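Local coordinates for possible acyl-[acyl-carrier protein] desaturase DESA2 (acyl-[acp] desaturase) (stearoyl-acp desaturase) (Mycobacterium tuberculosis, PDB 1ZA0) that probably acts as an iron-dependent acyl-ACP desaturase in mycobacterial fatty acid biosynthesis, at residues 205-208 with 209-212; 17-20 with 21-25. All coordinates share one frame; numbering follows the deposited sequence.

In the fold
Contact 1 is the break between helix 176-206 and helix 208-221, at the end of the molecule; contact 2 is a continuous stretch of helix 9-27. They do not touch: their centres lie 21 Å apart and their nearest atoms about 8 Å. Helix 176-206 relates them, since Asn21 and Val17 of contact 2 pack on it, and contact 1 begins at its C-terminal end. The same helix carries the metal ligands Glu189 and His192. Contact 2 is near that site without belonging to it, with the side chain of Arg24 about 13 Å from the bound manganese and about 9 Å from that of His192, whereas contact 1 lies away from it.

Contact 1 (205-208 with 209-212); sequences DYTR and DETI
The hydroxyl of Thr207 donates to the carboxylate of Glu210, with Thr207 OG1 2.7 Å from Glu210 OE2, whose anti lone pair it meets. Thr207 holds OG1 anti to its backbone N (chi1 -179°), and the extended chain of Glu210 brings its carboxylate to that hydroxyl; Thr207 CG2 also touches OE2. The carbonyl of Thr207 is gripped twice by Thr211: Thr211 N bonds to Thr207 O at 3.2 Å, while Thr211 OG1 donates from above the carbonyl plane, 3.0 Å from the same oxygen. Threonine suits the buried position 211: its hydroxyl turns back to the backbone while the side chain packs on Val200 and Leu204.

One residue on, Ile212 N bonds to Arg208 O at 2.9 Å, and the Ile212 CD1 methyl lies obliquely against the guanidinium of Arg208, 3.6 Å from NE. Further out, Arg208 has a long, weak ion pair with Glu266, and Ile212 packs on Leu204.

Thr207 makes no capping bond with its side chain. The arrangement is that of two successive helices, 176-206 and 208-221, joined through a single non-helical residue, which ends one and stands at the N-cap position of the next.

Contact 2 (17-20 with 21-25); sequences VVEA and NMTRH
Asn21 turns its amide back along the helix onto Val17, its ND2 lying 2.7 Å from Val17 O in a nearly straight bond (165° at the hydrogen). The acceptor lies in the amide plane, but the donor stands above the carbonyl plane, across it from Asn21 N, which makes the ordinary helical bond to that oxygen. CG sits beside the backbone N (chi1 -82°), leaving the amide alongside Val17, whose CG1 is 3.4 Å from ND2. The amide's other end accepts from Arg24: Arg24 NH2 lies 3.0 Å from Asn21 OD1 in a straight bond, and that oxygen lies in the guanidinium plane. Arg24 bends at chi3 (43°) to arrive edge-on, while the carbonyl oxygen of Asn21 lies over one guanidinium face. Asn198 also donates to OD1, so both ends of this buried amide are engaged; asparagine suits the place by offering a donor and an acceptor at once.

The more open side is simpler. Thr23 OG1 donates to Glu19 O at 2.7 Å. Thr23 N bonds to the same oxygen from the opposite face of its plane. Here the side chains of Glu19 and Thr23 run alongside each other and meet only loosely, with Glu19 CG 4.2 Å from Thr23 OG1. The side chain of Ala20, on the exposed side, is a lone methyl, while its carbonyl oxygen accepts the helical bond from Arg24 N.

Helix 9-27 packs against two others: Val17, Val18 and Asn21 pack on helix 176-206 through Leu199, His202 and Phe195, while Val18, Glu19 and Met22 meet Trp95 of helix 95-121.

Contact 1 (205-208 with 209-212)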
ATOM      1  N   ASP A 205      15.469  -3.888  19.576  1.00 36.43           N
ATOM      2  CA  ASP A 205      16.150  -3.495  20.833  1.00 37.38           C
ATOM      3  C   ASP A 205      15.690  -4.293  22.107  1.00 40.69           C
ATOM      4  O   ASP A 205      16.508  -4.719  22.909  1.00 40.60           O
ATOM      5  CB  ASP A 205      15.922  -2.004  21.055  1.00 36.20           C
ATOM      6  CG  ASP A 205      16.480  -1.150  19.934  1.00 34.65           C
ATOM      7  OD1 ASP A 205      17.288  -1.652  19.154  1.00 30.90           O
ATOM      8  OD2 ASP A 205      16.199   0.027  19.742  1.00 29.75           O
ATOM      9  N   TYR A 206      14.379  -4.508  22.252  1.00 42.16           N
ATOM     10  CA  TYR A 206      13.790  -5.211  23.377  1.00 43.01           C
ATOM     11  C   TYR A 206      13.881  -6.734  23.294  1.00 43.71           C
ATOM     12  O   TYR A 206      14.211  -7.417  24.290  1.00 42.14           O
ATOM     13  CB  TYR A 206      12.342  -4.744  23.539  1.00 44.23           C
ATOM     14  CG  TYR A 206      11.547  -5.521  24.619  1.00 47.87           C
ATOM     15  CD1 TYR A 206      11.986  -5.589  25.964  1.00 51.96           C
ATOM     16  CD2 TYR A 206      10.343  -6.151  24.296  1.00 53.36           C
ATOM     17  CE1 TYR A 206      11.240  -6.292  26.946  1.00 52.39           C
ATOM     18  CE2 TYR A 206       9.605  -6.849  25.258  1.00 54.82           C
ATOM     19  CZ  TYR A 206      10.054  -6.918  26.568  1.00 54.10           C
ATOM     20  OH  TYR A 206       9.249  -7.577  27.462  1.00 58.09           O
ATOM     21  N   THR A 207      13.570  -7.285  22.123  1.00 43.01           N
ATOM     22  CA  THR A 207      13.491  -8.708  21.936  1.00 43.41           C
ATOM     23  C   THR A 207      14.102  -9.154  20.611  1.00 44.35           C
ATOM     24  O   THR A 207      13.431  -9.614  19.647  1.00 43.17           O
ATOM     25  CB  THR A 207      12.014  -9.233  22.119  1.00 44.46           C
ATOM     26  OG1 THR A 207      12.027 -10.653  21.948  1.00 45.26           O
ATOM     27  CG2 THR A 207      11.083  -8.731  20.969  1.00 43.85           C
ATOM     28  N   ARG A 208      15.431  -9.090  20.586  1.00 44.86           N
ATOM     29  CA  ARG A 208      16.199  -9.189  19.337  1.00 45.31           C
ATOM     30  C   ARG A 208      16.027 -10.438  18.472  1.00 46.01           C
ATOM     31  O   ARG A 208      15.810 -10.335  17.248  1.00 44.44           O
ATOM     32  CB  ARG A 208      17.705  -8.976  19.641  1.00 44.93           C
ATOM     33  CG  ARG A 208      18.497  -8.586  18.478  1.00 45.21           C
ATOM     34  CD  ARG A 208      19.975  -8.585  18.723  1.00 45.65           C
ATOM     35  NE  ARG A 208      20.734  -8.435  17.482  1.00 46.35           N
ATOM     36  CZ  ARG A 208      20.884  -7.305  16.814  1.00 44.14           C
ATOM     37  NH1 ARG A 208      20.369  -6.194  17.262  1.00 42.93           N
ATOM     38  NH2 ARG A 208      21.576  -7.295  15.684  1.00 47.24           N
ATOM     39  N   ASP A 209      16.193 -11.629  19.046  1.00 46.25           N
ATOM     40  CA  ASP A 209      16.321 -12.787  18.200  1.00 46.77           C
ATOM     41  C   ASP A 209      14.957 -13.174  17.652  1.00 45.90           C
ATOM     42  O   ASP A 209      14.879 -13.802  16.616  1.00 47.02           O
ATOM     43  CB  ASP A 209      16.927 -14.000  18.942  1.00 48.25           C
ATOM     44  CG  ASP A 209      18.358 -13.780  19.377  1.00 51.46           C
ATOM     45  OD1 ASP A 209      19.185 -13.261  18.585  1.00 59.55           O
ATOM     46  OD2 ASP A 209      18.735 -14.119  20.513  1.00 57.90           O
ATOM     47  N   GLU A 210      13.918 -12.846  18.392  1.00 45.09           N
ATOM     48  CA  GLU A 210      12.533 -12.983  17.963  1.00 45.11           C
ATOM     49  C   GLU A 210      12.300 -12.134  16.695  1.00 43.10           C
ATOM     50  O   GLU A 210      11.822 -12.648  15.679  1.00 41.11           O
ATOM     51  CB  GLU A 210      11.604 -12.501  19.097  1.00 45.62           C
ATOM     52  CG  GLU A 210      10.204 -13.083  19.058  1.00 48.21           C
ATOM     53  CD  GLU A 210       9.254 -12.365  19.984  1.00 50.72           C
ATOM     54  OE1 GLU A 210       8.027 -12.393  19.706  1.00 54.47           O
ATOM     55  OE2 GLU A 210       9.727 -11.735  20.982  1.00 52.39           O
ATOM     56  N   THR A 211      12.681 -10.851  16.783  1.00 40.89           N
ATOM     57  CA  THR A 211      12.497  -9.886  15.697  1.00 39.11           C
ATOM     58  C   THR A 211      13.285 -10.294  14.456  1.00 38.72           C
ATOM     59  O   THR A 211      12.748 -10.359  13.367  1.00 37.25           O
ATOM     60  CB  THR A 211      12.794  -8.476  16.214  1.00 39.37           C
ATOM     61  OG1 THR A 211      11.984  -8.224  17.383  1.00 35.43           O
ATOM     62  CG2 THR A 211      12.312  -7.398  15.214  1.00 38.58           C
ATOM     63  N   ILE A 212      14.529 -10.705  14.639  1.00 39.10           N
ATOM     64  CA  ILE A 212      15.345 -11.197  13.554  1.00 40.05           C
ATOM     65  C   ILE A 212      14.723 -12.417  12.870  1.00 40.88           C
ATOM     66  O   ILE A 212      14.701 -12.481  11.622  1.00 40.07           O
ATOM     67  CB  ILE A 212      16.839 -11.438  13.998  1.00 40.73           C
ATOM     68  CG1 ILE A 212      17.503 -10.084  14.327  1.00 41.91           C
ATOM     69  CG2 ILE A 212      17.647 -12.142  12.916  1.00 40.26           C
ATOM     70  CD1 ILE A 212      18.924 -10.149  14.904  1.00 44.44           C
TER

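Contact 2 (17-20 with 21-25)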
ATOM      1  N   VAL A  17       7.034   4.495  22.251  1.00 34.89           N
ATOM      2  CA  VAL A  17       7.401   4.584  20.829  1.00 35.26           C
ATOM      3  C   VAL A  17       6.156   4.905  19.943  1.00 33.95           C
ATOM      4  O   VAL A  17       6.202   5.766  19.047  1.00 31.77           O
ATOM      5  CB  VAL A  17       8.095   3.315  20.350  1.00 35.78           C
ATOM      6  CG1 VAL A  17       8.544   3.458  18.824  1.00 37.90           C
ATOM      7  CG2 VAL A  17       9.332   3.029  21.187  1.00 38.16           C
ATOM      8  N   VAL A  18       5.028   4.284  20.275  1.00 34.37           N
ATOM      9  CA  VAL A  18       3.760   4.559  19.604  1.00 34.40           C
ATOM     10  C   VAL A  18       3.414   5.988  19.821  1.00 35.31           C
ATOM     11  O   VAL A  18       3.049   6.713  18.873  1.00 32.58           O
ATOM     12  CB  VAL A  18       2.681   3.545  20.096  1.00 34.96           C
ATOM     13  CG1 VAL A  18       1.318   3.815  19.537  1.00 35.16           C
ATOM     14  CG2 VAL A  18       3.081   2.166  19.705  1.00 36.31           C
ATOM     15  N   GLU A  19       3.602   6.476  21.074  1.00 35.88           N
ATOM     16  CA  GLU A  19       3.245   7.857  21.379  1.00 35.68           C
ATOM     17  C   GLU A  19       4.074   8.831  20.614  1.00 34.10           C
ATOM     18  O   GLU A  19       3.580   9.851  20.113  1.00 33.39           O
ATOM     19  CB  GLU A  19       3.404   8.108  22.928  1.00 37.52           C
ATOM     20  CG  GLU A  19       3.212   9.564  23.352  1.00 42.79           C
ATOM     21  CD  GLU A  19       3.231   9.809  24.886  1.00 47.76           C
ATOM     22  OE1 GLU A  19       3.605   8.913  25.676  1.00 51.66           O
ATOM     23  OE2 GLU A  19       2.926  10.930  25.279  1.00 51.08           O
ATOM     24  N   ALA A  20       5.403   8.618  20.628  1.00 32.87           N
ATOM     25  CA  ALA A  20       6.323   9.529  19.919  1.00 32.37           C
ATOM     26  C   ALA A  20       5.993   9.576  18.384  1.00 30.16           C
ATOM     27  O   ALA A  20       5.990  10.592  17.745  1.00 30.47           O
ATOM     28  CB  ALA A  20       7.786   9.042  20.133  1.00 31.97           C
ATOM     29  N   ASN A  21       5.695   8.446  17.849  1.00 30.66           N
ATOM     30  CA  ASN A  21       5.394   8.354  16.422  1.00 30.83           C
ATOM     31  C   ASN A  21       4.005   8.952  16.093  1.00 31.63           C
ATOM     32  O   ASN A  21       3.856   9.591  15.092  1.00 30.29           O
ATOM     33  CB  ASN A  21       5.465   6.927  15.998  1.00 30.34           C
ATOM     34  CG  ASN A  21       6.919   6.495  15.715  1.00 34.38           C
ATOM     35  OD1 ASN A  21       7.367   6.568  14.570  1.00 33.33           O
ATOM     36  ND2 ASN A  21       7.662   6.086  16.771  1.00 32.92           N
ATOM     37  N   MET A  22       3.025   8.747  16.953  1.00 33.74           N
ATOM     38  CA  MET A  22       1.696   9.377  16.756  1.00 35.31           C
ATOM     39  C   MET A  22       1.854  10.845  16.797  1.00 36.50           C
ATOM     40  O   MET A  22       1.357  11.586  15.980  1.00 35.92           O
ATOM     41  CB  MET A  22       0.760   9.001  17.889  1.00 36.53           C
ATOM     42  CG  MET A  22      -0.351   8.121  17.596  1.00 40.69           C
ATOM     43  SD  MET A  22      -1.224   8.259  15.966  1.00 39.12           S
ATOM     44  CE  MET A  22      -2.552   9.445  16.178  1.00 44.43           C
ATOM     45  N   THR A  23       2.631  11.310  17.782  1.00 38.25           N
ATOM     46  CA  THR A  23       2.912  12.712  17.911  1.00 37.95           C
ATOM     47  C   THR A  23       3.610  13.285  16.692  1.00 36.73           C
ATOM     48  O   THR A  23       3.263  14.330  16.175  1.00 37.97           O
ATOM     49  CB  THR A  23       3.767  12.943  19.274  1.00 39.10           C
ATOM     50  OG1 THR A  23       2.985  12.488  20.382  1.00 42.14           O
ATOM     51  CG2 THR A  23       3.905  14.361  19.551  1.00 38.90           C
ATOM     52  N   ARG A  24       4.646  12.617  16.225  1.00 36.49           N
ATOM     53  CA  ARG A  24       5.248  13.003  14.965  1.00 34.49           C
ATOM     54  C   ARG A  24       4.246  13.013  13.788  1.00 33.21           C
ATOM     55  O   ARG A  24       4.196  13.956  12.990  1.00 31.24           O
ATOM     56  CB  ARG A  24       6.379  12.037  14.636  1.00 35.13           C
ATOM     57  CG  ARG A  24       7.159  12.414  13.416  1.00 34.78           C
ATOM     58  CD  ARG A  24       8.161  11.382  12.974  1.00 32.56           C
ATOM     59  NE  ARG A  24       7.623  10.040  13.036  1.00 30.40           N
ATOM     60  CZ  ARG A  24       6.713   9.527  12.211  1.00 32.14           C
ATOM     61  NH1 ARG A  24       6.268  10.267  11.218  1.00 31.33           N
ATOM     62  NH2 ARG A  24       6.292   8.263  12.349  1.00 32.61           N
ATOM     63  N   HIS A  25       3.485  11.948  13.678  1.00 33.67           N
ATOM     64  CA  HIS A  25       2.597  11.768  12.490  1.00 34.73           C
ATOM     65  C   HIS A  25       1.575  12.921  12.455  1.00 34.46           C
ATOM     66  O   HIS A  25       1.522  13.697  11.513  1.00 34.13           O
ATOM     67  CB  HIS A  25       1.991  10.377  12.559  1.00 33.76           C
ATOM     68  CG  HIS A  25       1.185   9.983  11.351  1.00 36.27           C
ATOM     69  ND1 HIS A  25       1.621   9.033  10.435  1.00 33.17           N
ATOM     70  CD2 HIS A  25      -0.034  10.393  10.926  1.00 36.95           C
ATOM     71  CE1 HIS A  25       0.683   8.858   9.515  1.00 38.30           C
ATOM     72  NE2 HIS A  25      -0.325   9.676   9.777  1.00 34.56           N
TER